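PDB 3IRB: DNA-binding protein from Sulfolobus solfataricus, which is of unknown function but combines a zinc ribbon with an OB-fold and may bind acyl-CoA. Local coordinates for residues A[14-17]-A[18-21]. Residues are numbered along the deposited sequence; the frame is centred on the assembly and turned at random.
Sequences LRWY and DVME
Tyr17 holds CG beside its own carbonyl carbon, anti to the backbone N (chi1 175°), while Glu21 turns CG the other way, beside its backbone N (chi1 -81°); one helical turn apart, the two side chains meet. Glu21 CG sits over one face of the tyrosine ring in a CH-pi contact, 3.7 Å from the ring centroid and displaced toward the hydroxyl-bearing end, where it comes within 3.4 Å of Tyr17 CZ. The bend at chi2 folds the chain back beside the ring, and the turn about CG-CD sets the carboxylate nearly parallel to it, the two planes 15° apart. An alanine in place of Glu21 would remove CG and the carboxylate, and is likely to strip this aliphatic cover from the face of Tyr17 and to cost Arg24 a weak, long ion pair.

Arg15 does something similar toward Val19. Its chain bends at chi2, which brings one face of the guanidinium over the methyl CG2, with CZ 3.5 Å from that carbon. Further round, Arg15 NH1 stands over one face of the Trp16 ring, offset toward its rim, and CE3 of that ring lies 4.5 Å from Val19 CB. On the inner side, Trp16 CB packs against the selenium of Met20, a selenomethionine, at 4.3 Å. That side chain runs on to Leu118 and Tyr120 of strand 114-123, and Tyr17 also touches Tyr120.

Underneath, the backbone N-H groups of Asp18, Val19, Met20 and Glu21 each bond to the carbonyl four residues back, from Asp18 N to Leu14 O at 2.9 Å through to Glu21 N to Tyr17 O at 2.8 Å. This is the regular i to i+4 pattern of an alpha-helix, here the N-terminal helix 12-28, whose Met20 face packs on the beta-sheet of the OB-fold domain, away from the zinc site.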
ATOM      1  N   LEU A  14       5.514 -10.699 -12.754  1.00 16.02           N
ATOM      2  CA  LEU A  14       4.822 -11.775 -12.062  1.00 16.38           C
ATOM      3  C   LEU A  14       5.426 -11.943 -10.672  1.00 14.60           C
ATOM      4  O   LEU A  14       4.694 -12.168  -9.717  1.00 16.64           O
ATOM      5  CB  LEU A  14       4.844 -13.086 -12.803  1.00 19.30           C
ATOM      6  CG  LEU A  14       4.039 -14.217 -12.114  1.00 20.69           C
ATOM      7  CD1 LEU A  14       2.613 -13.829 -11.919  1.00 22.10           C
ATOM      8  CD2 LEU A  14       4.118 -15.521 -12.923  1.00 25.50           C
ATOM      9  N   ARG A  15       6.748 -11.803 -10.560  1.00 15.49           N
ATOM     10  CA  ARG A  15       7.394 -11.900  -9.252  1.00 18.24           C
ATOM     11  C   ARG A  15       6.808 -10.872  -8.293  1.00 16.23           C
ATOM     12  O   ARG A  15       6.537 -11.182  -7.119  1.00 16.82           O
ATOM     13  CB  ARG A  15       8.904 -11.701  -9.358  1.00 19.07           C
ATOM     14  CG  ARG A  15       9.709 -11.897  -8.032  1.00 30.86           C
ATOM     15  CD  ARG A  15      10.218 -10.571  -7.370  1.00 45.93           C
ATOM     16  NE  ARG A  15      10.773 -10.791  -6.016  1.00 42.25           N
ATOM     17  CZ  ARG A  15      10.743  -9.899  -5.018  1.00 45.07           C
ATOM     18  NH1 ARG A  15      10.178  -8.707  -5.195  1.00 43.59           N
ATOM     19  NH2 ARG A  15      11.256 -10.195  -3.818  1.00 36.67           N
ATOM     20  N   TRP A  16       6.677  -9.638  -8.763  1.00 13.90           N
ATOM     21  CA  TRP A  16       6.160  -8.569  -7.911  1.00 15.77           C
ATOM     22  C   TRP A  16       4.678  -8.851  -7.587  1.00 15.24           C
ATOM     23  O   TRP A  16       4.222  -8.605  -6.471  1.00 17.21           O
ATOM     24  CB  TRP A  16       6.386  -7.155  -8.496  1.00 16.93           C
ATOM     25  CG  TRP A  16       7.780  -6.632  -8.224  1.00 16.92           C
ATOM     26  CD1 TRP A  16       8.791  -6.471  -9.121  1.00 18.58           C
ATOM     27  CD2 TRP A  16       8.310  -6.249  -6.952  1.00 19.33           C
ATOM     28  NE1 TRP A  16       9.923  -6.033  -8.487  1.00 18.00           N
ATOM     29  CE2 TRP A  16       9.651  -5.871  -7.156  1.00 18.65           C
ATOM     30  CE3 TRP A  16       7.782  -6.204  -5.649  1.00 21.06           C
ATOM     31  CZ2 TRP A  16      10.466  -5.427  -6.113  1.00 19.35           C
ATOM     32  CZ3 TRP A  16       8.595  -5.759  -4.610  1.00 21.76           C
ATOM     33  CH2 TRP A  16       9.918  -5.372  -4.855  1.00 15.30           C
ATOM     34  N   TYR A  17       3.938  -9.357  -8.552  1.00 12.62           N
ATOM     35  CA  TYR A  17       2.545  -9.754  -8.272  1.00 16.55           C
ATOM     36  C   TYR A  17       2.514 -10.790  -7.125  1.00 16.30           C
ATOM     37  O   TYR A  17       1.730 -10.680  -6.189  1.00 16.22           O
ATOM     38  CB  TYR A  17       1.881 -10.289  -9.524  1.00 17.33           C
ATOM     39  CG  TYR A  17       0.498 -10.809  -9.274  1.00 24.54           C
ATOM     40  CD1 TYR A  17      -0.553  -9.929  -9.026  1.00 28.79           C
ATOM     41  CD2 TYR A  17       0.245 -12.167  -9.245  1.00 32.78           C
ATOM     42  CE1 TYR A  17      -1.836 -10.399  -8.775  1.00 40.38           C
ATOM     43  CE2 TYR A  17      -1.031 -12.644  -9.006  1.00 43.83           C
ATOM     44  CZ  TYR A  17      -2.064 -11.751  -8.773  1.00 44.68           C
ATOM     45  OH  TYR A  17      -3.326 -12.225  -8.524  1.00 57.81           O
ATOM     46  N   ASP A  18       3.395 -11.768  -7.210  1.00 17.27           N
ATOM     47  CA  ASP A  18       3.462 -12.833  -6.204  1.00 18.37           C
ATOM     48  C   ASP A  18       3.738 -12.315  -4.805  1.00 19.09           C
ATOM     49  O   ASP A  18       3.074 -12.719  -3.867  1.00 17.98           O
ATOM     50  CB  ASP A  18       4.513 -13.862  -6.603  1.00 18.25           C
ATOM     51  CG  ASP A  18       4.059 -14.742  -7.722  1.00 26.12           C
ATOM     52  OD1 ASP A  18       2.839 -14.774  -8.011  1.00 23.98           O
ATOM     53  OD2 ASP A  18       4.935 -15.401  -8.300  1.00 22.80           O
ATOM     54  N   VAL A  19       4.710 -11.418  -4.682  1.00 19.91           N
ATOM     55  CA  VAL A  19       5.058 -10.811  -3.410  1.00 19.12           C
ATOM     56  C   VAL A  19       3.880 -10.012  -2.850  1.00 17.36           C
ATOM     57  O   VAL A  19       3.533 -10.149  -1.669  1.00 19.70           O
ATOM     58  CB  VAL A  19       6.294  -9.869  -3.554  1.00 20.87           C
ATOM     59  CG1 VAL A  19       6.432  -8.953  -2.310  1.00 28.34           C
ATOM     60  CG2 VAL A  19       7.545 -10.684  -3.813  1.00 27.01           C
HETATM   61  N   MSE A  20       3.222  -9.238  -3.707  1.00 18.25           N
HETATM   62  CA  MSE A  20       2.082  -8.426  -3.278  1.00 18.51           C
HETATM   63  C   MSE A  20       0.900  -9.305  -2.876  1.00 20.82           C
HETATM   64  O   MSE A  20       0.187  -9.001  -1.922  1.00 20.71           O
HETATM   65  CB  MSE A  20       1.685  -7.424  -4.367  1.00 21.30           C
HETATM   66  CG  MSE A  20       2.831  -6.435  -4.679  1.00 25.97           C
HETATM   67 SE   MSE A  20       2.830  -5.691  -6.507  0.75 26.95          SE
HETATM   68  CE  MSE A  20       2.316  -4.027  -5.720  1.00 19.67           C
ATOM     69  N   GLU A  21       0.698 -10.402  -3.590  1.00 20.30           N
ATOM     70  CA  GLU A  21      -0.351 -11.346  -3.210  1.00 22.16           C
ATOM     71  C   GLU A  21      -0.051 -12.050  -1.870  1.00 21.91           C
ATOM     72  O   GLU A  21      -0.949 -12.246  -1.062  1.00 21.78           O
ATOM     73  CB  GLU A  21      -0.604 -12.379  -4.295  1.00 22.68           C
ATOM     74  CG  GLU A  21      -1.492 -11.872  -5.416  1.00 33.97           C
ATOM     75  CD  GLU A  21      -2.869 -11.417  -4.930  1.00 38.16           C
ATOM     76  OE1 GLU A  21      -3.661 -12.262  -4.459  1.00 45.75           O
ATOM     77  OE2 GLU A  21      -3.151 -10.210  -5.021  1.00 38.03           O
TER